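Local coordinates for DyP2 (Amycolatopsis sp. ATCC 39116, PDB 4G2C), which is a haem-containing dye-decolorizing peroxidase that probably uses peroxide to oxidise dyes, lignin-related compounds and manganese, at residues L127-P132 and D257-D262; E155-Y160 and G197-L202; R281-A286 and P471-M476. One frame throughout, in Å; residues are numbered along the deposited sequence.

Interaction 1: L127-P132 and D257-D262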
# COMPACT_ATOMS: atom_id res chain seq x y z
N LEU A 127 2.46 25.75 10.69
CA LEU A 127 3.82 26.22 10.48
C LEU A 127 3.82 27.54 9.72
O LEU A 127 4.84 28.23 9.66
CB LEU A 127 4.62 25.17 9.69
CG LEU A 127 4.97 23.84 10.37
CD1 LEU A 127 5.64 22.90 9.38
CD2 LEU A 127 5.86 24.03 11.60
N GLY A 128 2.68 27.88 9.12
CA GLY A 128 2.59 29.01 8.22
C GLY A 128 3.42 28.86 6.95
O GLY A 128 4.10 29.81 6.53
N VAL A 129 3.38 27.69 6.32
CA VAL A 129 4.22 27.43 5.15
C VAL A 129 3.40 27.12 3.89
O VAL A 129 2.34 26.48 3.96
CB VAL A 129 5.21 26.27 5.43
CG1 VAL A 129 5.88 25.81 4.17
CG2 VAL A 129 6.25 26.68 6.48
N THR A 130 3.88 27.56 2.73
CA THR A 130 3.22 27.23 1.47
C THR A 130 3.05 25.71 1.33
O THR A 130 4.03 24.98 1.38
CB THR A 130 4.04 27.70 0.26
OG1 THR A 130 4.13 29.13 0.25
CG2 THR A 130 3.39 27.19 -1.05
N ALA A 131 1.82 25.25 1.13
CA ALA A 131 1.55 23.80 1.09
C ALA A 131 1.36 23.22 -0.30
O ALA A 131 0.88 23.90 -1.21
CB ALA A 131 0.35 23.45 1.97
N PRO A 132 1.72 21.94 -0.47
CA PRO A 132 1.38 21.19 -1.68
C PRO A 132 -0.10 21.41 -1.99
O PRO A 132 -0.88 21.64 -1.07
CB PRO A 132 1.63 19.74 -1.27
CG PRO A 132 2.64 19.82 -0.21
CD PRO A 132 2.37 21.10 0.55
N ASP A 257 8.71 19.76 -4.28
CA ASP A 257 8.41 20.23 -2.93
C ASP A 257 8.24 21.75 -2.92
O ASP A 257 9.22 22.49 -2.98
CB ASP A 257 9.54 19.81 -1.99
CG ASP A 257 9.23 20.10 -0.54
OD1 ASP A 257 8.15 20.68 -0.28
OD2 ASP A 257 10.06 19.77 0.32
N PRO A 258 6.99 22.23 -2.87
CA PRO A 258 6.75 23.65 -3.19
C PRO A 258 7.43 24.66 -2.25
O PRO A 258 7.82 25.74 -2.70
CB PRO A 258 5.22 23.78 -3.16
CG PRO A 258 4.72 22.59 -2.42
CD PRO A 258 5.75 21.49 -2.59
N ALA A 259 7.55 24.32 -0.97
CA ALA A 259 8.16 25.22 0.00
C ALA A 259 9.68 25.03 0.14
O ALA A 259 10.30 25.63 1.00
CB ALA A 259 7.50 25.05 1.36
N ALA A 260 10.26 24.17 -0.69
CA ALA A 260 11.68 23.88 -0.60
C ALA A 260 12.53 24.98 -1.22
O ALA A 260 12.03 25.80 -1.99
CB ALA A 260 11.98 22.56 -1.28
N PRO A 261 13.83 25.00 -0.91
CA PRO A 261 14.67 26.07 -1.47
C PRO A 261 14.72 26.02 -2.99
O PRO A 261 14.85 27.07 -3.63
CB PRO A 261 16.05 25.79 -0.85
CG PRO A 261 15.77 24.94 0.36
CD PRO A 261 14.60 24.10 -0.03
N ASP A 262 14.61 24.83 -3.57
CA ASP A 262 14.64 24.67 -5.03
C ASP A 262 13.80 23.48 -5.48
O ASP A 262 14.29 22.34 -5.54
CB ASP A 262 16.07 24.53 -5.52
CG ASP A 262 16.17 24.59 -7.04
OD1 ASP A 262 15.12 24.56 -7.71
OD2 ASP A 262 17.30 24.64 -7.56
O HOH W 1 5.57 22.93 0.45
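Thr130 and Ala259 bring the two loops closest, their CA atoms 5.5 Å apart, with Pro132 opposite Pro258 a little further along. No direct hydrogen bond joins the segments. CB of Ala259 faces the other loop and touches two of its groups. It meets CG1 of Val129 at 3.3 Å, tighter than usual for two carbons, and lies 3.5 Å from O of Thr130. The first torsion of Val129 (chi1 169°) sets CG1 anti to the backbone N, and this is the branch that meets Ala259. The two prolines cross at about a right angle. CG of Pro258 presses on the backbone of the other loop, 3.6 Å from N of Pro132, and also meets the ring carbons of Pro132. Thr130 adds a looser contact through its methyl CG2 to CB of Pro258. A water bridges the loops. It donates to O of Thr130 at 2.7 Å and accepts from N of Ala259 at 2.8 Å. Its bond to OD1 of Asp257 is weak. Phe489 of helix 487-491 touches both Val129 and Ala259. Gly128 ends helix 121-127 in a Schellman motif, its positive phi suiting glycine. A type I beta turn from Asp257 to Ala260, in the loop between strands 255-256 and 267-278, thus packs at the surface, partly through one water, on the loop after helix 121-127 of the DyP alpha+beta barrel domain.

Interaction 2: E155-Y160 and G197-L202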
# COMPACT_ATOMS: atom_id res chain seq x y z
N GLU A 155 -17.23 7.17 13.82
CA GLU A 155 -17.02 5.74 14.03
C GLU A 155 -15.54 5.36 14.02
O GLU A 155 -15.17 4.22 14.29
CB GLU A 155 -17.80 4.92 13.00
CG GLU A 155 -19.29 5.25 12.93
CD GLU A 155 -20.02 5.01 14.26
OE1 GLU A 155 -19.69 4.02 14.96
OE2 GLU A 155 -20.92 5.83 14.61
N TRP A 156 -14.68 6.33 13.71
CA TRP A 156 -13.23 6.09 13.71
C TRP A 156 -12.70 5.96 15.13
O TRP A 156 -13.31 6.45 16.07
CB TRP A 156 -12.49 7.24 13.04
CG TRP A 156 -12.72 7.38 11.56
CD1 TRP A 156 -13.59 6.68 10.79
CD2 TRP A 156 -12.04 8.29 10.69
NE1 TRP A 156 -13.51 7.10 9.48
CE2 TRP A 156 -12.56 8.09 9.39
CE3 TRP A 156 -11.05 9.26 10.87
CZ2 TRP A 156 -12.12 8.81 8.28
CZ3 TRP A 156 -10.62 9.99 9.77
CH2 TRP A 156 -11.15 9.76 8.49
N GLU A 157 -11.55 5.31 15.30
CA GLU A 157 -10.88 5.32 16.60
C GLU A 157 -10.55 6.76 17.02
O GLU A 157 -10.36 7.65 16.18
CB GLU A 157 -9.64 4.42 16.61
CG GLU A 157 -9.97 2.94 16.33
CD GLU A 157 -8.76 2.00 16.35
OE1 GLU A 157 -7.61 2.49 16.43
OE2 GLU A 157 -8.96 0.77 16.29
N GLY A 158 -10.50 6.97 18.33
CA GLY A 158 -10.40 8.30 18.91
C GLY A 158 -9.29 9.18 18.36
O GLY A 158 -9.54 10.33 18.01
N HIS A 159 -8.07 8.65 18.28
CA HIS A 159 -6.95 9.46 17.82
C HIS A 159 -7.06 9.96 16.36
O HIS A 159 -6.50 11.00 16.03
CB HIS A 159 -5.59 8.79 18.10
CG HIS A 159 -5.49 7.38 17.61
ND1 HIS A 159 -6.35 6.38 18.01
CD2 HIS A 159 -4.60 6.79 16.76
CE1 HIS A 159 -6.00 5.24 17.43
NE2 HIS A 159 -4.94 5.47 16.67
N TYR A 160 -7.81 9.24 15.52
CA TYR A 160 -8.03 9.66 14.13
C TYR A 160 -9.12 10.73 14.00
O TYR A 160 -9.29 11.33 12.93
CB TYR A 160 -8.31 8.46 13.20
CG TYR A 160 -7.16 7.48 13.16
CD1 TYR A 160 -5.97 7.81 12.50
CD2 TYR A 160 -7.23 6.25 13.78
CE1 TYR A 160 -4.89 6.93 12.47
CE2 TYR A 160 -6.15 5.35 13.75
CZ TYR A 160 -4.99 5.71 13.10
OH TYR A 160 -3.91 4.84 13.06
N GLY A 197 -1.46 10.21 18.89
CA GLY A 197 -1.75 8.82 18.55
C GLY A 197 -0.52 8.05 18.13
O GLY A 197 0.45 8.64 17.64
N GLU A 198 -0.56 6.73 18.30
CA GLU A 198 0.55 5.87 17.93
C GLU A 198 0.03 4.53 17.41
O GLU A 198 -1.05 4.10 17.80
CB GLU A 198 1.46 5.64 19.14
CG GLU A 198 2.55 4.60 18.93
CD GLU A 198 3.63 4.62 20.02
OE1 GLU A 198 3.52 5.43 20.97
OE2 GLU A 198 4.58 3.82 19.93
N GLU A 199 0.77 3.90 16.51
CA GLU A 199 0.46 2.54 16.06
C GLU A 199 1.76 1.75 15.96
O GLU A 199 2.84 2.34 15.82
CB GLU A 199 -0.25 2.54 14.68
CG GLU A 199 -1.50 3.42 14.56
CD GLU A 199 -2.74 2.81 15.19
OE1 GLU A 199 -2.69 1.63 15.60
OE2 GLU A 199 -3.78 3.52 15.28
N SER A 200 1.67 0.43 16.04
CA SER A 200 2.84 -0.41 15.86
C SER A 200 2.57 -1.42 14.75
O SER A 200 1.54 -2.10 14.73
CB SER A 200 3.22 -1.13 17.16
OG SER A 200 3.29 -0.21 18.25
N GLY A 201 3.51 -1.50 13.80
CA GLY A 201 3.43 -2.47 12.74
C GLY A 201 4.33 -3.66 13.04
O GLY A 201 5.44 -3.52 13.53
N LEU A 202 3.83 -4.85 12.73
CA LEU A 202 4.60 -6.07 12.92
C LEU A 202 4.46 -6.89 11.65
O LEU A 202 3.35 -7.31 11.30
CB LEU A 202 4.08 -6.85 14.12
CG LEU A 202 4.75 -8.21 14.36
CD1 LEU A 202 6.18 -8.04 14.89
CD2 LEU A 202 3.90 -9.09 15.30
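His159 and Tyr160 both donate to one oxygen, OE2 of Glu199. The bond from NE2 of His159 to OE2 of Glu199 is 2.7 Å long and nearly straight, at 174°. The oxygen lies in the plane of the imidazole, at its edge. The bond from OH of Tyr160 to OE2 of Glu199 is shorter, at 2.6 Å. Neither donor lies in the carboxylate plane. They reach OE2 from opposite faces, each well out of that plane. The phenol and carboxylate planes are nearly parallel but not shared; OE2 lies at the edge of the phenol ring, near its plane. Two bonds from two sides should limit rotation of the acid group.

Glu199 bends at its second torsion on its way to the two donors. The ring of His159 is placed by a chi1 of 52°, with CG between the backbone N and the carbonyl carbon. CB of His159 then packs on CA of Gly197 at 3.9 Å, with the imidazole beside this glycine, which has no side chain in the way. The two donor rings also touch, CD2 of His159 lying over the rim of one face of Tyr160.

OE1 of Glu157 comes within 4.1 Å of OE2 of Glu199. Lys275 forms salt bridges with both glutamates and probably offsets the repulsion. Outside the pair, Phe71 meets the ring of Tyr160, and backbone hydrogen bonds from strand 66-74 hold the strand, Phe71 with Gly197 and Val69 with Glu199. The His-carboxylate bond with its tyrosine partner ties the loop before strand 166-172 to strand 193-205 of the antiparallel sheet in the DyP alpha+beta barrel domain.

Interaction 3: R281-A286 and P471-M476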
# COMPACT_ATOMS: atom_id res chain seq x y z
N ARG A 281 -11.62 -14.13 10.89
CA ARG A 281 -12.65 -15.13 11.12
C ARG A 281 -13.73 -15.10 10.03
O ARG A 281 -14.06 -16.12 9.43
CB ARG A 281 -13.28 -14.94 12.50
CG ARG A 281 -14.50 -15.85 12.77
CD ARG A 281 -14.61 -16.25 14.26
NE ARG A 281 -15.14 -15.20 15.13
CZ ARG A 281 -14.62 -14.86 16.32
NH1 ARG A 281 -13.52 -15.47 16.78
NH2 ARG A 281 -15.19 -13.89 17.04
N LEU A 282 -14.28 -13.92 9.79
CA LEU A 282 -15.41 -13.80 8.89
C LEU A 282 -14.96 -14.05 7.45
O LEU A 282 -15.70 -14.61 6.63
CB LEU A 282 -16.03 -12.42 9.04
CG LEU A 282 -17.19 -12.01 8.15
CD1 LEU A 282 -18.39 -12.90 8.35
CD2 LEU A 282 -17.53 -10.56 8.48
N PHE A 283 -13.73 -13.62 7.15
CA PHE A 283 -13.19 -13.80 5.81
C PHE A 283 -13.00 -15.28 5.50
O PHE A 283 -13.27 -15.72 4.38
CB PHE A 283 -11.87 -13.01 5.62
CG PHE A 283 -11.42 -12.93 4.19
CD1 PHE A 283 -11.92 -11.95 3.35
CD2 PHE A 283 -10.52 -13.86 3.67
CE1 PHE A 283 -11.53 -11.88 2.02
CE2 PHE A 283 -10.12 -13.79 2.35
CZ PHE A 283 -10.63 -12.81 1.53
N LYS A 284 -12.54 -16.04 6.49
CA LYS A 284 -12.37 -17.49 6.32
C LYS A 284 -13.71 -18.22 6.25
O LYS A 284 -13.82 -19.25 5.61
CB LYS A 284 -11.50 -18.09 7.42
CG LYS A 284 -10.06 -17.68 7.34
CD LYS A 284 -9.49 -17.90 5.94
CE LYS A 284 -8.02 -17.53 5.90
NZ LYS A 284 -7.44 -17.54 4.53
N GLU A 285 -14.73 -17.68 6.93
CA GLU A 285 -16.05 -18.27 6.86
C GLU A 285 -16.55 -18.02 5.46
O GLU A 285 -17.16 -18.88 4.82
CB GLU A 285 -16.99 -17.64 7.89
CG GLU A 285 -16.73 -18.05 9.33
CD GLU A 285 -17.68 -17.37 10.32
OE1 GLU A 285 -18.03 -16.19 10.10
OE2 GLU A 285 -18.09 -18.02 11.30
N ALA A 286 -16.29 -16.81 4.99
CA ALA A 286 -16.69 -16.44 3.65
C ALA A 286 -16.03 -17.34 2.62
O ALA A 286 -16.70 -17.77 1.70
CB ALA A 286 -16.38 -14.96 3.36
N PRO A 471 -19.34 -11.06 2.69
CA PRO A 471 -19.46 -10.07 3.76
C PRO A 471 -18.21 -9.19 3.81
O PRO A 471 -17.12 -9.67 3.48
CB PRO A 471 -19.57 -10.94 5.03
CG PRO A 471 -18.88 -12.25 4.66
CD PRO A 471 -19.29 -12.45 3.20
N GLN A 472 -18.37 -7.92 4.20
CA GLN A 472 -17.25 -6.99 4.33
C GLN A 472 -16.44 -7.33 5.58
O GLN A 472 -16.93 -7.18 6.71
CB GLN A 472 -17.75 -5.53 4.42
CG GLN A 472 -16.65 -4.48 4.24
CD GLN A 472 -17.10 -3.03 4.56
OE1 GLN A 472 -18.14 -2.55 4.11
NE2 GLN A 472 -16.29 -2.34 5.35
N ALA A 473 -15.20 -7.79 5.39
CA ALA A 473 -14.35 -8.22 6.50
C ALA A 473 -13.23 -7.24 6.81
O ALA A 473 -12.38 -7.50 7.68
CB ALA A 473 -13.79 -9.63 6.25
N VAL A 474 -13.20 -6.13 6.08
CA VAL A 474 -12.21 -5.09 6.31
C VAL A 474 -12.89 -3.80 6.73
O VAL A 474 -13.81 -3.32 6.06
CB VAL A 474 -11.33 -4.87 5.07
CG1 VAL A 474 -10.50 -3.59 5.20
CG2 VAL A 474 -10.44 -6.11 4.82
N THR A 475 -12.44 -3.24 7.85
CA THR A 475 -13.05 -2.02 8.37
C THR A 475 -12.06 -0.88 8.53
O THR A 475 -11.05 -1.01 9.23
CB THR A 475 -13.74 -2.26 9.75
OG1 THR A 475 -14.60 -3.40 9.66
CG2 THR A 475 -14.56 -1.04 10.17
N MET A 476 -12.37 0.25 7.89
CA MET A 476 -11.56 1.46 8.00
C MET A 476 -11.74 2.07 9.40
O MET A 476 -12.86 2.45 9.77
CB MET A 476 -11.97 2.46 6.91
CG MET A 476 -11.61 3.92 7.14
SD MET A 476 -9.83 4.16 7.19
CE MET A 476 -9.73 5.94 7.06
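No hydrogen bond crosses this contact, which is mostly apolar, and Leu282 and Pro471 make much of it. CD1 of Leu282 lies 3.8 Å from CG of Pro471, the two side chains crossing at a slant. With CG anti to the backbone N (chi1 177°), Leu282 sets both methyls 4.0 Å from CB of Pro471; CD2 also packs against the carbonyl O of Gln472. One turn on, CB of Ala286 packs against CD of Pro471 at 3.8 Å, so two residues of one helix face touch the proline. CB of Phe283 meets CB of Ala473 at 3.9 Å, and this methyl also sits at the edge of the phenyl ring, near its plane. Phe215 stacks on the ring of Phe283.

The helix 280-293 thus packs on the loop that leads into strand 474-484, which pairs antiparallel with strand 267-278. Val474 at the start of that strand touches the haem. Glu287, on the same helix, is a manganese ligand together with Glu313.

The polar contacts lie within the segments or beyond them. NE2 of Gln472 bonds to O of Val474 at 2.8 Å, nearly straight at 168°. Lys284 forms a salt bridge with Glu287.

How the interactions relate
Interaction 1 is a surface contact, its centre about 26 Å from the centre of the chain, while interactions 2 and 3 are partly buried and lie nearer to it. Interactions 1 and 3 sit on opposite sides of that centre and do not touch. Interactions 2 and 3 do meet: CZ2 of Trp156 packs on CE of Met476 at 3.9 Å. Strand 267-278 links these two as well, since it supplies Lys275 to interaction 2 and pairs with strand 474-484 of interaction 3. The chemistry differs with place. Loops joined partly through water form the first contact, charged and polar bonds the second, and apolar packing beside haem and manganese the third.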